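Local coordinates for protein YCAC GENE product (Escherichia coli, PDB 1YAC) that is an octameric hydrolase of unknown specificity, built on the three-layer alpha-beta-alpha sandwich of isochorismatase-like enzymes, at residues L56-S59 against A60-G63; S140-N144 against E145-H149; L183-L186 against F187-I191. All blocks are in the same frame, centred on the assembly; numbering follows the deposited sequence.

Three local contacts come one after another along the chain and sample different parts of it. Interaction 1 sits where strand 54-59, in the parallel sheet of the alpha-beta-alpha sandwich, gives way to a loop, interaction 2 where the loop after strand 132-136 starts helix 145-158, and interaction 3 near the end of helix 180-190. Their centres lie 21 Å (1 and 2), 26 Å (2 and 3) and 30 Å (1 and 3) apart, and none touches another. Interactions 1 and 2 both belong to the isochorismatase domain and both reach a second subunit. Interaction 3 lies across the chain's centre from interaction 1, and its Ile-191 packs on a third subunit, so all three adjoin interfaces of the octamer.

Interaction 1 (L56-S59 against A60-G63); sequences LTTS and AETG. Unlike the reference sequence in segment 60-63: Ala-60 (reference Phe).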
loop_
_atom_site.group_PDB
_atom_site.type_symbol
_atom_site.label_atom_id
_atom_site.label_comp_id
_atom_site.label_asym_id
_atom_site.label_seq_id
_atom_site.Cartn_x
_atom_site.Cartn_y
_atom_site.Cartn_z
ATOM N N LEU A 56 0.743 -29.059 21.217
ATOM C CA LEU A 56 0.718 -29.046 19.759
ATOM C C LEU A 56 -0.539 -29.770 19.283
ATOM O O LEU A 56 -0.958 -30.767 19.878
ATOM C CB LEU A 56 1.935 -29.784 19.198
ATOM C CG LEU A 56 3.323 -29.379 19.682
ATOM C CD1 LEU A 56 4.335 -30.337 19.059
ATOM C CD2 LEU A 56 3.637 -27.934 19.321
ATOM N N THR A 57 -1.157 -29.267 18.222
ATOM C CA THR A 57 -2.343 -29.920 17.688
ATOM C C THR A 57 -2.401 -29.673 16.193
ATOM O O THR A 57 -1.862 -28.680 15.707
ATOM C CB THR A 57 -3.652 -29.457 18.401
ATOM O OG1 THR A 57 -4.770 -30.227 17.920
ATOM C CG2 THR A 57 -3.915 -27.969 18.173
ATOM N N THR A 58 -2.967 -30.624 15.460
ATOM C CA THR A 58 -3.076 -30.513 14.010
ATOM C C THR A 58 -4.457 -30.955 13.577
ATOM O O THR A 58 -5.153 -31.674 14.298
ATOM C CB THR A 58 -2.038 -31.386 13.287
ATOM O OG1 THR A 58 -2.258 -32.756 13.635
ATOM C CG2 THR A 58 -0.611 -30.975 13.664
ATOM N N SER A 59 -4.839 -30.534 12.381
ATOM C CA SER A 59 -6.139 -30.861 11.823
ATOM C C SER A 59 -5.950 -31.663 10.546
ATOM O O SER A 59 -5.282 -31.197 9.613
ATOM C CB SER A 59 -6.893 -29.563 11.505
ATOM O OG SER A 59 -8.083 -29.832 10.796
ATOM N N ALA A 60 -6.501 -32.875 10.542
ATOM C CA ALA A 60 -6.448 -33.784 9.387
ATOM C C ALA A 60 -5.109 -33.745 8.661
ATOM O O ALA A 60 -5.048 -33.609 7.434
ATOM C CB ALA A 60 -7.600 -33.478 8.421
ATOM N N GLU A 61 -4.039 -33.904 9.430
ATOM C CA GLU A 61 -2.685 -33.870 8.894
ATOM C C GLU A 61 -2.367 -34.905 7.826
ATOM O O GLU A 61 -1.360 -34.778 7.139
ATOM C CB GLU A 61 -1.673 -33.979 10.025
ATOM C CG GLU A 61 -1.728 -35.285 10.785
ATOM C CD GLU A 61 -0.718 -35.323 11.907
ATOM O OE1 GLU A 61 -0.468 -34.266 12.524
ATOM O OE2 GLU A 61 -0.172 -36.415 12.173
ATOM N N THR A 62 -3.182 -35.948 7.720
ATOM C CA THR A 62 -2.957 -36.970 6.698
ATOM C C THR A 62 -3.888 -36.654 5.540
ATOM O O THR A 62 -4.825 -37.389 5.240
ATOM C CB THR A 62 -3.231 -38.380 7.232
ATOM O OG1 THR A 62 -4.497 -38.401 7.908
ATOM C CG2 THR A 62 -2.133 -38.785 8.194
ATOM N N GLY A 63 -3.671 -35.489 4.961
ATOM C CA GLY A 63 -4.476 -35.034 3.853
ATOM C C GLY A 63 -3.804 -33.791 3.324
ATOM O O GLY A 63 -2.626 -33.544 3.617
HETATM O O HOH W 1 -4.345 -34.235 12.396
#
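With chi1 at 61°, Thr-58 sets OG1 between its backbone N and carbonyl carbon; Glu-61 takes the same first torsion and then runs extended, which brings its carboxylate to that hydroxyl. The site is the end of strand 54-59, in the parallel sheet of the alpha-beta-alpha sandwich, where the chain passes into a loop. Ala-60, which replaces the phenylalanine of the reference sequence, has a positive phi of 39°, and this left-handed backbone conformation turns the chain between the two partners. Thr-58 OG1 donates to Glu-61 OE1 at 2.6 Å, meeting the oxygen from above the carboxylate plane, 42° out of it. The methyl contributes too, Thr-58 CG2 lying 3.5 Å from Glu-61 OE1. A hydrogen bond to Tyr-81 OH, on the adjacent strand 81-84, gives OE1 a second grip and ties the loop to the sheet edge. Ser-59 CB points away from the loop segment, and its side chain packs on Trp-176 of a second subunit. A water completes the turn: it donates to Thr-58 OG1 at 2.8 Å and accepts from Glu-61 N at 3.0 Å.

Interaction 2 (S140-N144 against E145-H149); sequences SGTFN and EITRH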
loop_
_atom_site.group_PDB
_atom_site.type_symbol
_atom_site.label_atom_id
_atom_site.label_comp_id
_atom_site.label_asym_id
_atom_site.label_seq_id
_atom_site.Cartn_x
_atom_site.Cartn_y
_atom_site.Cartn_z
ATOM N N SER A 140 0.236 -15.970 13.971
ATOM C CA SER A 140 -1.017 -16.574 13.514
ATOM C C SER A 140 -1.215 -16.027 12.108
ATOM O O SER A 140 -0.923 -14.861 11.863
ATOM C CB SER A 140 -2.178 -16.148 14.411
ATOM O OG SER A 140 -1.969 -16.609 15.742
ATOM N N GLY A 141 -1.661 -16.865 11.178
ATOM C CA GLY A 141 -1.805 -16.397 9.807
ATOM C C GLY A 141 -3.128 -16.723 9.160
ATOM O O GLY A 141 -3.811 -17.681 9.551
ATOM N N THR A 142 -3.499 -15.942 8.154
ATOM C CA THR A 142 -4.762 -16.164 7.478
ATOM C C THR A 142 -4.706 -15.674 6.037
ATOM O O THR A 142 -3.637 -15.267 5.550
ATOM C CB THR A 142 -5.930 -15.505 8.268
ATOM O OG1 THR A 142 -7.177 -15.753 7.602
ATOM C CG2 THR A 142 -5.695 -13.999 8.431
ATOM N N PHE A 143 -5.852 -15.724 5.360
ATOM C CA PHE A 143 -5.964 -15.338 3.956
ATOM C C PHE A 143 -5.557 -13.902 3.610
ATOM O O PHE A 143 -4.745 -13.686 2.713
ATOM C CB PHE A 143 -7.402 -15.575 3.456
ATOM C CG PHE A 143 -7.907 -16.971 3.691
ATOM C CD1 PHE A 143 -7.601 -18.005 2.800
ATOM C CD2 PHE A 143 -8.667 -17.267 4.826
ATOM C CE1 PHE A 143 -8.036 -19.312 3.039
ATOM C CE2 PHE A 143 -9.106 -18.572 5.079
ATOM C CZ PHE A 143 -8.791 -19.594 4.186
ATOM N N ASN A 144 -6.079 -12.929 4.352
ATOM C CA ASN A 144 -5.818 -11.534 4.046
ATOM C C ASN A 144 -6.127 -10.659 5.257
ATOM O O ASN A 144 -6.505 -11.171 6.308
ATOM C CB ASN A 144 -6.664 -11.105 2.824
ATOM C CG ASN A 144 -8.152 -11.398 3.004
ATOM O OD1 ASN A 144 -8.791 -10.831 3.882
ATOM N ND2 ASN A 144 -8.700 -12.305 2.178
ATOM N N GLU A 145 -5.951 -9.344 5.104
ATOM C CA GLU A 145 -6.178 -8.401 6.195
ATOM C C GLU A 145 -7.611 -8.333 6.684
ATOM O O GLU A 145 -7.847 -8.072 7.870
ATOM C CB GLU A 145 -5.615 -7.013 5.862
ATOM C CG GLU A 145 -4.079 -7.015 5.854
ATOM C CD GLU A 145 -3.453 -5.647 5.576
ATOM O OE1 GLU A 145 -4.164 -4.620 5.654
ATOM O OE2 GLU A 145 -2.236 -5.598 5.282
ATOM N N ILE A 146 -8.569 -8.560 5.793
ATOM C CA ILE A 146 -9.970 -8.555 6.205
ATOM C C ILE A 146 -10.282 -9.761 7.106
ATOM O O ILE A 146 -10.889 -9.600 8.160
ATOM C CB ILE A 146 -10.930 -8.552 5.001
ATOM C CG1 ILE A 146 -10.825 -7.213 4.265
ATOM C CG2 ILE A 146 -12.370 -8.813 5.460
ATOM C CD1 ILE A 146 -11.714 -7.103 3.029
ATOM N N THR A 147 -9.839 -10.955 6.716
ATOM C CA THR A 147 -10.106 -12.145 7.525
ATOM C C THR A 147 -9.378 -12.012 8.856
ATOM O O THR A 147 -9.908 -12.402 9.910
ATOM C CB THR A 147 -9.728 -13.474 6.800
ATOM O OG1 THR A 147 -8.332 -13.486 6.460
ATOM C CG2 THR A 147 -10.559 -13.629 5.518
ATOM N N ARG A 148 -8.193 -11.406 8.818
ATOM C CA ARG A 148 -7.416 -11.185 10.031
ATOM C C ARG A 148 -8.087 -10.167 10.965
ATOM O O ARG A 148 -8.382 -10.481 12.116
ATOM C CB ARG A 148 -6.012 -10.676 9.701
ATOM C CG ARG A 148 -5.189 -10.358 10.957
ATOM C CD ARG A 148 -3.790 -9.886 10.645
ATOM N NE ARG A 148 -3.749 -8.516 10.162
ATOM C CZ ARG A 148 -2.939 -8.053 9.206
ATOM N NH1 ARG A 148 -2.082 -8.833 8.567
ATOM N NH2 ARG A 148 -2.924 -6.760 8.959
ATOM N N HIS A 149 -8.304 -8.948 10.473
ATOM C CA HIS A 149 -8.888 -7.888 11.292
ATOM C C HIS A 149 -10.277 -8.208 11.833
ATOM O O HIS A 149 -10.621 -7.789 12.940
ATOM C CB HIS A 149 -8.851 -6.540 10.562
ATOM C CG HIS A 149 -7.465 -5.987 10.381
ATOM N ND1 HIS A 149 -7.103 -5.225 9.289
ATOM C CD2 HIS A 149 -6.350 -6.096 11.148
ATOM C CE1 HIS A 149 -5.825 -4.895 9.387
ATOM N NE2 HIS A 149 -5.344 -5.408 10.505
#
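Asn-144 reaches forward over the first turn of helix 145-158 to meet Thr-147, and its side chain can be followed atom by atom. CB sits beside the peptide link to Glu-145. A chi1 of 54° holds CG between the backbone N and carbonyl carbon, which swings the amide over the backbone N-H groups ahead of it. There OD1 accepts from Thr-147 N at 3.0 Å in a fairly straight bond (160° at the hydrogen), the donor standing 33° off the amide carbonyl plane. The same oxygen rests 3.3 Å from Ile-146 CB, and ND2, the other tip, lies 4.0 Å from Thr-147 CG2.

This is an N-cap: the side-chain carbonyl occupies an amide of the first turn, where no preceding helical carbonyl can serve it. The backbone of Asn-144 is gripped as well, since its O takes two donors, Arg-148 N at 3.0 Å and Thr-147 OG1, also at 3.0 Å. An alanine at Asn-144 would remove the capping carbonyl and would probably leave Thr-147 N without its mate, fraying the helix start.

Further back in the loop, Thr-142 crosses Thr-147 obliquely, the two OG1 atoms of Thr-142 and Thr-147 standing 2.8 Å apart; Thr-142 OG1 has its hydrogen bond with Glu-116 on helix 115-128. The methyl CG2 of Thr-142 packs 3.6 Å from Arg-148 CB, while the guanidinium of that arginine leads away to a salt bridge with Asp-30. Phe-143 presents its ring edge, near the plane, to Thr-147 OG1, and makes an edge-to-face contact with Phe-166 of a second subunit.

Interaction 3 (L183-L186 against F187-I191); sequences LATL and FSNHI
Leu-183 and Phe-187 form the tight side of this contact, one helical turn apart. Leu-183 CG stands over the ring face, 3.9 Å from the Phe-187 centroid and 27° off the ring normal, a CH-pi contact whose closest pair is Leu-183 CG to Phe-187 CZ at 3.5 Å. Chi1 of -166° at Leu-183 carries CG away from its backbone N and forward over the phenyl. On that same face, nearer the ring's root, Leu-183 O lies 3.4 Å from Phe-187 CG, while accepting from Phe-187 N in the backbone bond. Leu-186, next to Phe-187 in sequence, adds a looser touch, CD2 to Phe-187 CE1 at 4.1 Å.

Leu-183 with Phe-187 is an i to i+4 pair of the alpha-helix 180-190. The helix's packed side meets helix 165-173, where Cys-170 touches Phe-187, and helix 33-49, where Asp-45 bonds His-190 NE2. His-190 N makes a weak bond to Leu-186 O (3.2 Å) and another bond to Phe-187 O, with the imidazole edge, CD2, 3.3 Å from that same Leu-186 O.

The opposite flank is thinner. Thr-185 is exposed, its CB pointing away from the following turn, and its side chain lies alongside that of Asn-189 in the same direction. Backbone bonding stays regular here, Asn-189 N reaching Thr-185 O at 2.9 Å, and Ser-188 OG turns to Arg-195 of helix 192-204.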
loop_
_atom_site.group_PDB
_atom_site.type_symbol
_atom_site.label_atom_id
_atom_site.label_comp_id
_atom_site.label_asym_id
_atom_site.label_seq_id
_atom_site.Cartn_x
_atom_site.Cartn_y
_atom_site.Cartn_z
ATOM N N LEU A 183 17.994 -14.118 26.824
ATOM C CA LEU A 183 17.021 -13.282 26.128
ATOM C C LEU A 183 17.670 -12.648 24.901
ATOM O O LEU A 183 17.067 -12.592 23.829
ATOM C CB LEU A 183 16.488 -12.187 27.049
ATOM C CG LEU A 183 15.236 -11.467 26.546
ATOM C CD1 LEU A 183 14.030 -12.413 26.654
ATOM C CD2 LEU A 183 15.010 -10.192 27.368
ATOM N N ALA A 184 18.910 -12.195 25.063
ATOM C CA ALA A 184 19.655 -11.573 23.978
ATOM C C ALA A 184 19.796 -12.531 22.797
ATOM O O ALA A 184 19.721 -12.113 21.643
ATOM C CB ALA A 184 21.035 -11.141 24.467
ATOM N N THR A 185 20.018 -13.810 23.090
ATOM C CA THR A 185 20.158 -14.821 22.050
ATOM C C THR A 185 18.846 -14.985 21.294
ATOM O O THR A 185 18.836 -15.022 20.058
ATOM C CB THR A 185 20.622 -16.180 22.643
ATOM O OG1 THR A 185 21.939 -16.025 23.178
ATOM C CG2 THR A 185 20.671 -17.264 21.570
ATOM N N LEU A 186 17.739 -15.040 22.033
ATOM C CA LEU A 186 16.416 -15.183 21.427
ATOM C C LEU A 186 16.165 -14.000 20.490
ATOM O O LEU A 186 15.727 -14.176 19.353
ATOM C CB LEU A 186 15.330 -15.222 22.512
ATOM C CG LEU A 186 13.866 -15.237 22.033
ATOM C CD1 LEU A 186 13.519 -16.619 21.494
ATOM C CD2 LEU A 186 12.927 -14.874 23.189
ATOM N N PHE A 187 16.466 -12.798 20.965
ATOM C CA PHE A 187 16.262 -11.593 20.169
ATOM C C PHE A 187 17.173 -11.552 18.941
ATOM O O PHE A 187 16.730 -11.267 17.821
ATOM C CB PHE A 187 16.472 -10.351 21.040
ATOM C CG PHE A 187 15.412 -10.148 22.099
ATOM C CD1 PHE A 187 14.258 -10.939 22.132
ATOM C CD2 PHE A 187 15.567 -9.153 23.062
ATOM C CE1 PHE A 187 13.278 -10.742 23.107
ATOM C CE2 PHE A 187 14.593 -8.948 24.041
ATOM C CZ PHE A 187 13.444 -9.747 24.063
ATOM N N SER A 188 18.447 -11.851 19.147
ATOM C CA SER A 188 19.412 -11.849 18.054
ATOM C C SER A 188 19.031 -12.850 16.948
ATOM O O SER A 188 19.169 -12.558 15.759
ATOM C CB SER A 188 20.817 -12.160 18.603
ATOM O OG SER A 188 21.789 -12.163 17.569
ATOM N N ASN A 189 18.518 -14.008 17.355
ATOM C CA ASN A 189 18.113 -15.043 16.403
ATOM C C ASN A 189 16.849 -14.721 15.627
ATOM O O ASN A 189 16.624 -15.283 14.559
ATOM C CB ASN A 189 17.890 -16.381 17.120
ATOM C CG ASN A 189 19.179 -16.964 17.671
ATOM O OD1 ASN A 189 20.240 -16.778 17.085
ATOM N ND2 ASN A 189 19.119 -17.530 18.853
ATOM N N HIS A 190 16.038 -13.798 16.156
ATOM C CA HIS A 190 14.770 -13.465 15.526
ATOM C C HIS A 190 14.483 -12.010 15.154
ATOM O O HIS A 190 13.397 -11.697 14.671
ATOM C CB HIS A 190 13.629 -14.045 16.364
ATOM C CG HIS A 190 13.683 -15.533 16.466
ATOM N ND1 HIS A 190 13.423 -16.365 15.398
ATOM C CD2 HIS A 190 14.010 -16.345 17.500
ATOM C CE1 HIS A 190 13.571 -17.626 15.772
ATOM N NE2 HIS A 190 13.929 -17.633 17.042
ATOM N N ILE A 191 15.463 -11.141 15.347
ATOM C CA ILE A 191 15.295 -9.736 14.994
ATOM C C ILE A 191 16.602 -9.277 14.338
ATOM O O ILE A 191 17.545 -8.875 15.033
ATOM C CB ILE A 191 15.015 -8.864 16.250
ATOM C CG1 ILE A 191 13.872 -9.464 17.074
ATOM C CG2 ILE A 191 14.685 -7.425 15.835
ATOM C CD1 ILE A 191 13.735 -8.839 18.449
#